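Local coordinates for protein Lys-gingipain W83 (Porphyromonas gingivalis, PDB 6I9A) that cleaves proteins after lysine as a secreted cysteine protease of Porphyromonas gingivalis and may act as a virulence factor in periodontal disease, at residues N375-P380 / V446-Q451; T12-L17 / K38-D43. All coordinates share one frame; numbering follows the deposited sequence.

Contact 1. Residues N375-P380 / V446-Q451; sequences NTYTLP and VIKQIQ
Tyr377 lays one face of its ring on the isopropyl group of Val446, with CG1 3.7 Å from the ring centroid and 16° off the normal: a CH-pi contact displaced toward the rim. The ring reaches this place because CG sits between the backbone N and the carbonyl carbon (chi1 66°), the crowded position. A beta-branched valine suits the spot, since its second methyl, CG2, still touches the ring at CD2, 3.8 Å away. At the far end the phenol runs across the lysine chain at about a right angle, and Tyr377 OH meets Lys448 CE at 3.5 Å. Lys448 is bent at chi2 (-69°), and its methylenes serve as apolar surface: CB lies 3.7 Å from CD1 of Leu379, again crosswise. Last in line, Ile450 sends CD1 to the ring of Pro380, 4.0 Å from Pro380 CD, while Leu379 CB lies a little farther from the same methyl. No hydrogen bond joins 375-380 to 446-451; they meet through side-chain packing, although they run almost the same way. Thr376 and Thr378 pair instead with Ser395 and strand 389-394, and Val446, Lys448 and Ile450 with strand 432-439. The contact thus brings together the two outermost strands of the antiparallel sheet in the C-terminal Ig-like domain, where Tyr377 also rests on Ile438 and Leu379 on Ile392.

Contact 2. Residues T12-L17 / K38-D43; sequences TPVRML and KGFYLD
Val14 and Phe40 touch side by side, and their parallel strands are joined by backbone hydrogen bonds alternating in direction. Tyr41 N gives to Val14 O (2.8 Å), Met16 N to Tyr41 O (2.9 Å) and Asp43 N to Met16 O (2.9 Å). Aromatic contacts gather on the side of Val14, Met16, Phe40 and Leu42. Val14 CG1, anti to the backbone N (chi1 -177°), stands over the centre of the Phe40 ring, 3.6 Å from its centroid, a CH-pi contact; in one of two conformers, and so provisionally, Met16 CE comes to that ring's edge, 3.6 Å from Phe40 CE2. These strands belong to a beta-alpha-beta unit whose helix 25-37 covers the same side through Trp31, Leu32 and Lys35. Gly39, with positive phi, ends that helix in a Schellman motif, a backbone shape that suits glycine. The same Met16 conformer lays SD against Leu42 CD2 (3.8 Å). On the side of Arg15, Leu17, Tyr41 and Asp43, Pro13 CB makes apolar contact with the Tyr41 ring edge, 3.7 Å from CE2. The Tyr41 hydroxyl is hydrogen-bonded to Thr425. Asp43 OD1 is hydrogen-bonded to His45 and OD2 to Lys66; OD2 also lies 4.0 Å from Leu17 CD1.

How the contacts relate
Contact 2 lies deeper, with half of its touching residues buried, whereas contact 1 is at the periphery, farther from the chain's centre. Both bring together segments that run in roughly the same direction, but the chemistry differs: 12-17 and 38-43 are neighbours in one parallel sheet and share backbone bonds, while 375-380 and 446-451 lie on the two outermost strands of an antiparallel sheet and meet through side chains. A valine methyl sits over the ring centre in contact 2 but nearer the rim in contact 1. They share no element and do not touch, yet the Ig-like sheet whose outer strands meet in contact 1 packs through strand 407-413 on Pro13 and Tyr41 of contact 2.

Contact 1. Residues N375-P380 / V446-Q451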
ATOM      1  N   ASN A 375      13.140   4.445  17.102  1.00 11.46           N
ATOM      2  CA  ASN A 375      13.092   3.143  17.743  1.00 11.61           C
ATOM      3  C   ASN A 375      14.223   3.011  18.771  1.00 12.61           C
ATOM      4  O   ASN A 375      15.181   3.797  18.761  1.00 14.94           O
ATOM      5  CB  ASN A 375      13.206   2.026  16.641  1.00 11.91           C
ATOM      6  CG  ASN A 375      12.430   0.776  17.020  1.00 11.90           C
ATOM      7  OD1 ASN A 375      12.117   0.580  18.202  1.00 12.72           O
ATOM      8  ND2 ASN A 375      12.128  -0.078  16.033  1.00 11.76           N
ATOM      9  N   THR A 376      14.120   1.972  19.601  1.00 13.29           N
ATOM     10  CA  THR A 376      15.131   1.587  20.578  1.00 14.15           C
ATOM     11  C   THR A 376      15.621   0.210  20.176  1.00 12.78           C
ATOM     12  O   THR A 376      14.835  -0.600  19.652  1.00 14.59           O
ATOM     13  CB  THR A 376      14.570   1.576  21.988  1.00 17.19           C
ATOM     14  OG1 THR A 376      13.555   0.580  22.077  1.00 20.15           O
ATOM     15  CG2 THR A 376      14.059   2.952  22.418  1.00 18.52           C
ATOM     16  N   TYR A 377      16.922  -0.057  20.360  1.00 13.27           N
ATOM     17  CA  TYR A 377      17.465  -1.355  19.968  1.00 12.67           C
ATOM     18  C   TYR A 377      18.825  -1.521  20.594  1.00 13.30           C
ATOM     19  O   TYR A 377      19.463  -0.530  20.988  1.00 14.64           O
ATOM     20  CB  TYR A 377      17.546  -1.448  18.418  1.00 13.57           C
ATOM     21  CG  TYR A 377      18.528  -0.474  17.831  1.00 13.55           C
ATOM     22  CD1 TYR A 377      19.839  -0.853  17.580  1.00 14.70           C
ATOM     23  CD2 TYR A 377      18.163   0.836  17.569  1.00 14.71           C
ATOM     24  CE1 TYR A 377      20.771   0.047  17.098  1.00 17.25           C
ATOM     25  CE2 TYR A 377      19.080   1.753  17.073  1.00 15.09           C
ATOM     26  CZ  TYR A 377      20.391   1.351  16.844  1.00 16.72           C
ATOM     27  OH  TYR A 377      21.322   2.236  16.342  1.00 21.13           O
ATOM     28  N   THR A 378      19.254  -2.765  20.646  1.00 12.69           N
ATOM     29  CA  THR A 378      20.623  -3.138  21.036  1.00 13.61           C
ATOM     30  C   THR A 378      21.080  -4.214  20.074  1.00 13.85           C
ATOM     31  O   THR A 378      20.440  -5.258  19.953  1.00 15.44           O
ATOM     32  CB  THR A 378      20.704  -3.653  22.502  1.00 15.00           C
ATOM     33  OG1 THR A 378      20.155  -2.669  23.364  1.00 18.32           O
ATOM     34  CG2 THR A 378      22.162  -3.949  22.922  1.00 18.96           C
ATOM     35  N   LEU A 379      22.200  -3.949  19.420  1.00 15.38           N
ATOM     36  CA  LEU A 379      22.815  -4.947  18.556  1.00 17.01           C
ATOM     37  C   LEU A 379      23.888  -5.700  19.329  1.00 17.97           C
ATOM     38  O   LEU A 379      24.621  -5.089  20.122  1.00 18.37           O
ATOM     39  CB  LEU A 379      23.458  -4.266  17.337  1.00 18.22           C
ATOM     40  CG  LEU A 379      22.538  -3.475  16.422  1.00 18.85           C
ATOM     41  CD1 LEU A 379      23.282  -3.020  15.175  1.00 21.61           C
ATOM     42  CD2 LEU A 379      21.263  -4.269  16.051  1.00 19.91           C
ATOM     43  N   PRO A 380      24.055  -6.999  19.074  1.00 18.89           N
ATOM     44  CA  PRO A 380      25.202  -7.709  19.681  1.00 18.65           C
ATOM     45  C   PRO A 380      26.504  -7.223  19.068  1.00 19.11           C
ATOM     46  O   PRO A 380      26.535  -6.758  17.915  1.00 19.27           O
ATOM     47  CB  PRO A 380      24.931  -9.182  19.329  1.00 20.29           C
ATOM     48  CG  PRO A 380      24.160  -9.120  18.023  1.00 19.07           C
ATOM     49  CD  PRO A 380      23.290  -7.873  18.153  1.00 18.29           C
ATOM     50  N   VAL A 446      15.949   1.454  11.314  1.00 10.69           N
ATOM     51  CA  VAL A 446      17.335   1.351  11.800  1.00 11.06           C
ATOM     52  C   VAL A 446      18.076   0.532  10.767  1.00 10.92           C
ATOM     53  O   VAL A 446      17.638  -0.602  10.443  1.00 11.23           O
ATOM     54  CB  VAL A 446      17.369   0.682  13.180  1.00 11.93           C
ATOM     55  CG1 VAL A 446      18.808   0.496  13.653  1.00 13.35           C
ATOM     56  CG2 VAL A 446      16.546   1.452  14.210  1.00 14.33           C
ATOM     57  N   ILE A 447      19.149   1.075  10.198  1.00 11.20           N
ATOM     58  CA  ILE A 447      19.915   0.409   9.130  1.00 12.25           C
ATOM     59  C   ILE A 447      21.374   0.423   9.548  1.00 12.60           C
ATOM     60  O   ILE A 447      22.019   1.471   9.588  1.00 14.34           O
ATOM     61  CB  ILE A 447      19.688   1.118   7.796  1.00 13.12           C
ATOM     62  CG1 ILE A 447      18.200   1.161   7.425  1.00 13.88           C
ATOM     63  CG2 ILE A 447      20.553   0.457   6.675  1.00 15.02           C
ATOM     64  CD1 ILE A 447      17.939   1.973   6.141  1.00 16.21           C
ATOM     65  N   LYS A 448      21.869  -0.722   9.977  1.00 12.42           N
ATOM     66  CA  LYS A 448      23.206  -0.830  10.577  1.00 12.91           C
ATOM     67  C   LYS A 448      23.929  -2.036   9.999  1.00 13.92           C
ATOM     68  O   LYS A 448      23.378  -2.742   9.136  1.00 13.46           O
ATOM     69  CB  LYS A 448      23.076  -0.949  12.115  1.00 13.29           C
ATOM     70  CG  LYS A 448      22.498   0.288  12.789  1.00 13.75           C
ATOM     71  CD  LYS A 448      23.475   1.511  12.724  1.00 15.28           C
ATOM     72  CE  LYS A 448      22.826   2.769  13.246  1.00 15.22           C
ATOM     73  NZ  LYS A 448      23.822   3.872  13.353  1.00 16.13           N
ATOM     74  N   GLN A 449      25.177  -2.232  10.428  1.00 14.74           N
ATOM     75  CA  GLN A 449      25.956  -3.375   9.982  1.00 16.83           C
ATOM     76  C   GLN A 449      26.687  -3.956  11.159  1.00 16.65           C
ATOM     77  O   GLN A 449      26.964  -3.274  12.156  1.00 18.88           O
ATOM     78  CB  GLN A 449      26.963  -2.993   8.863  1.00 21.71           C
ATOM     79  CG  GLN A 449      26.316  -2.613   7.539  1.00 24.43           C
ATOM     80  CD  GLN A 449      27.344  -2.401   6.451  1.00 38.02           C
ATOM     81  OE1 GLN A 449      28.366  -1.729   6.643  1.00 36.10           O
ATOM     82  NE2 GLN A 449      27.080  -2.960   5.283  1.00 31.05           N
ATOM     83  N   ILE A 450      26.925  -5.276  11.086  1.00 16.27           N
ATOM     84  CA  ILE A 450      27.755  -5.981  12.079  1.00 18.51           C
ATOM     85  C   ILE A 450      28.854  -6.734  11.324  1.00 21.28           C
ATOM     86  O   ILE A 450      28.540  -7.487  10.391  1.00 18.24           O
ATOM     87  CB  ILE A 450      26.967  -6.938  12.992  1.00 17.91           C
ATOM     88  CG1 ILE A 450      25.841  -6.188  13.744  1.00 17.69           C
ATOM     89  CG2 ILE A 450      27.927  -7.689  13.968  1.00 19.27           C
ATOM     90  CD1 ILE A 450      24.998  -7.145  14.626  1.00 17.05           C
ATOM     91  N   GLN A 451      30.122  -6.526  11.730  1.00 23.76           N
ATOM     92  CA  GLN A 451      31.258  -7.172  11.083  0.50 27.10           C
ATOM     93  C   GLN A 451      31.517  -8.561  11.646  1.00 26.09           C
ATOM     94  O   GLN A 451      31.603  -8.730  12.861  1.00 24.83           O
ATOM     95  CB  GLN A 451      32.519  -6.287  11.190  0.50 33.53           C
ATOM     96  CG  GLN A 451      33.784  -6.910  10.580  0.50 43.10           C
ATOM     97  CD  GLN A 451      33.659  -7.292   9.120  0.50 52.25           C
ATOM     98  OE1 GLN A 451      32.860  -6.736   8.355  0.50 56.72           O
ATOM     99  NE2 GLN A 451      34.467  -8.246   8.692  0.50 51.79           N
TER

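Contact 2. Residues T12-L17 / K38-D43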
ATOM      1  N   THR A  12       4.402 -12.625   9.353  1.00 11.12           N
ATOM      2  CA  THR A  12       5.858 -12.742   9.328  1.00 11.67           C
ATOM      3  C   THR A  12       6.246 -14.204   9.422  1.00 11.70           C
ATOM      4  O   THR A  12       5.501 -15.009  10.009  1.00 13.97           O
ATOM      5  CB  THR A  12       6.514 -11.967  10.503  1.00 12.27           C
ATOM      6  OG1 THR A  12       6.038 -12.476  11.735  1.00 14.03           O
ATOM      7  CG2 THR A  12       6.240 -10.463  10.433  1.00 12.89           C
ATOM      8  N   PRO A  13       7.433 -14.568   8.936  1.00 11.85           N
ATOM      9  CA  PRO A  13       8.291 -13.757   8.044  1.00 11.67           C
ATOM     10  C   PRO A  13       7.537 -13.282   6.813  1.00 11.37           C
ATOM     11  O   PRO A  13       6.662 -13.980   6.280  1.00 12.70           O
ATOM     12  CB  PRO A  13       9.437 -14.708   7.659  1.00 13.46           C
ATOM     13  CG  PRO A  13       9.394 -15.840   8.671  1.00 15.00           C
ATOM     14  CD  PRO A  13       7.910 -15.971   9.011  1.00 13.27           C
ATOM     15  N   VAL A  14       7.804 -12.054   6.423  1.00 11.15           N
ATOM     16  CA  VAL A  14       7.139 -11.515   5.244  1.00 10.63           C
ATOM     17  C   VAL A  14       7.604 -12.267   3.989  1.00 10.65           C
ATOM     18  O   VAL A  14       8.803 -12.413   3.783  1.00 11.34           O
ATOM     19  CB  VAL A  14       7.372  -9.997   5.081  1.00 11.72           C
ATOM     20  CG1 VAL A  14       6.584  -9.480   3.868  1.00 13.70           C
ATOM     21  CG2 VAL A  14       6.975  -9.271   6.360  1.00 13.20           C
ATOM     22  N   ARG A  15       6.662 -12.743   3.176  1.00 10.79           N
ATOM     23  CA  ARG A  15       6.958 -13.404   1.902  1.00 10.90           C
ATOM     24  C   ARG A  15       6.302 -12.665   0.774  1.00 10.60           C
ATOM     25  O   ARG A  15       5.119 -12.287   0.885  1.00 11.48           O
ATOM     26  CB  ARG A  15       6.473 -14.853   1.952  1.00 12.07           C
ATOM     27  CG  ARG A  15       7.140 -15.609   3.132  1.00 13.17           C
ATOM     28  CD  ARG A  15       6.644 -17.051   3.254  1.00 14.34           C
ATOM     29  NE  ARG A  15       7.002 -17.662   4.543  1.00 17.41           N
ATOM     30  CZ  ARG A  15       8.203 -18.104   4.860  1.00 20.61           C
ATOM     31  NH1 ARG A  15       9.180 -18.074   3.967  1.00 21.56           N
ATOM     32  NH2 ARG A  15       8.436 -18.585   6.069  1.00 20.53           N
ATOM     33  N   MET A  16       7.027 -12.461  -0.318  1.00 10.59           N
ATOM     34  CA  MET A  16       6.477 -11.729  -1.464  0.54 10.97           C
ATOM     35  C   MET A  16       6.816 -12.456  -2.760  1.00 11.02           C
ATOM     36  O   MET A  16       7.996 -12.758  -3.020  1.00 12.98           O
ATOM     37  CB  MET A  16       7.038 -10.294  -1.493  0.54 10.87           C
ATOM     38  CG  MET A  16       6.695  -9.510  -2.747  0.54 11.57           C
ATOM     39  SD  MET A  16       7.538  -7.870  -2.702  0.54 11.71           S
ATOM     40  CE  MET A  16       6.274  -7.015  -1.640  0.54 10.59           C
ATOM     41  N   LEU A  17       5.782 -12.727  -3.565  1.00 10.12           N
ATOM     42  CA  LEU A  17       5.919 -13.276  -4.896  1.00 10.05           C
ATOM     43  C   LEU A  17       5.937 -12.070  -5.837  1.00 10.18           C
ATOM     44  O   LEU A  17       5.025 -11.219  -5.771  1.00 11.01           O
ATOM     45  CB  LEU A  17       4.721 -14.201  -5.185  1.00 10.96           C
ATOM     46  CG  LEU A  17       4.639 -14.726  -6.601  1.00 11.32           C
ATOM     47  CD1 LEU A  17       5.862 -15.597  -6.958  1.00 13.72           C
ATOM     48  CD2 LEU A  17       3.422 -15.618  -6.769  1.00 13.30           C
ATOM     49  N   LYS A  38      15.107  -5.482   4.339  1.00 10.40           N
ATOM     50  CA  LYS A  38      14.170  -5.204   5.416  1.00 10.57           C
ATOM     51  C   LYS A  38      13.392  -6.465   5.849  1.00 10.54           C
ATOM     52  O   LYS A  38      12.522  -6.377   6.712  1.00 10.83           O
ATOM     53  CB  LYS A  38      13.216  -4.058   5.054  1.00 11.05           C
ATOM     54  CG  LYS A  38      12.149  -4.453   4.010  1.00 10.83           C
ATOM     55  CD  LYS A  38      11.515  -3.236   3.304  1.00 10.87           C
ATOM     56  CE  LYS A  38      10.873  -2.224   4.246  1.00 11.00           C
ATOM     57  NZ  LYS A  38       9.669  -2.765   4.967  1.00 11.74           N
ATOM     58  N   GLY A  39      13.747  -7.623   5.313  1.00 10.03           N
ATOM     59  CA  GLY A  39      13.200  -8.875   5.819  1.00 10.96           C
ATOM     60  C   GLY A  39      12.142  -9.556   4.995  1.00 10.32           C
ATOM     61  O   GLY A  39      11.419 -10.437   5.492  1.00 11.01           O
ATOM     62  N   PHE A  40      12.033  -9.197   3.681  1.00 10.04           N
ATOM     63  CA  PHE A  40      11.073  -9.901   2.819  1.00 10.16           C
ATOM     64  C   PHE A  40      11.779 -11.064   2.160  1.00 10.40           C
ATOM     65  O   PHE A  40      12.813 -10.878   1.489  1.00 11.14           O
ATOM     66  CB  PHE A  40      10.521  -8.993   1.736  1.00 11.65           C
ATOM     67  CG  PHE A  40       9.546  -7.907   2.128  1.00 11.18           C
ATOM     68  CD1 PHE A  40       9.552  -7.344   3.399  1.00 14.57           C
ATOM     69  CD2 PHE A  40       8.639  -7.410   1.199  1.00 13.85           C
ATOM     70  CE1 PHE A  40       8.623  -6.329   3.744  1.00 14.66           C
ATOM     71  CE2 PHE A  40       7.781  -6.334   1.530  1.00 15.77           C
ATOM     72  CZ  PHE A  40       7.742  -5.862   2.800  1.00 14.43           C
ATOM     73  N   TYR A  41      11.211 -12.260   2.294  1.00 10.26           N
ATOM     74  CA  TYR A  41      11.642 -13.436   1.502  1.00 10.96           C
ATOM     75  C   TYR A  41      10.987 -13.310   0.150  1.00 11.27           C
ATOM     76  O   TYR A  41       9.755 -13.405   0.036  1.00 11.66           O
ATOM     77  CB  TYR A  41      11.205 -14.708   2.218  1.00 12.06           C
ATOM     78  CG  TYR A  41      12.110 -15.032   3.389  1.00 11.37           C
ATOM     79  CD1 TYR A  41      13.338 -15.651   3.195  1.00 13.69           C
ATOM     80  CD2 TYR A  41      11.763 -14.666   4.681  1.00 12.23           C
ATOM     81  CE1 TYR A  41      14.180 -15.941   4.269  1.00 14.79           C
ATOM     82  CE2 TYR A  41      12.580 -14.970   5.769  1.00 13.05           C
ATOM     83  CZ  TYR A  41      13.804 -15.591   5.555  1.00 12.80           C
ATOM     84  OH  TYR A  41      14.607 -15.844   6.621  1.00 13.76           O
ATOM     85  N   LEU A  42      11.788 -13.066  -0.878  1.00 11.53           N
ATOM     86  CA  LEU A  42      11.312 -12.791  -2.225  1.00 12.27           C
ATOM     87  C   LEU A  42      11.387 -13.992  -3.117  1.00 12.61           C
ATOM     88  O   LEU A  42      12.401 -14.696  -3.104  1.00 15.08           O
ATOM     89  CB  LEU A  42      12.221 -11.723  -2.830  1.00 12.81           C
ATOM     90  CG  LEU A  42      12.203 -10.360  -2.080  1.00 12.82           C
ATOM     91  CD1 LEU A  42      13.314  -9.473  -2.620  1.00 14.54           C
ATOM     92  CD2 LEU A  42      10.849  -9.646  -2.212  1.00 15.42           C
ATOM     93  N   ASP A  43      10.360 -14.218  -3.921  1.00 11.48           N
ATOM     94  CA  ASP A  43      10.352 -15.261  -4.942  1.00 12.38           C
ATOM     95  C   ASP A  43      10.071 -14.498  -6.225  1.00 11.99           C
ATOM     96  O   ASP A  43       8.952 -14.014  -6.453  1.00 12.63           O
ATOM     97  CB  ASP A  43       9.283 -16.301  -4.618  1.00 13.48           C
ATOM     98  CG  ASP A  43       9.316 -17.536  -5.487  1.00 15.70           C
ATOM     99  OD1 ASP A  43      10.307 -17.717  -6.249  1.00 17.46           O
ATOM    100  OD2 ASP A  43       8.344 -18.311  -5.417  1.00 18.91           O
TER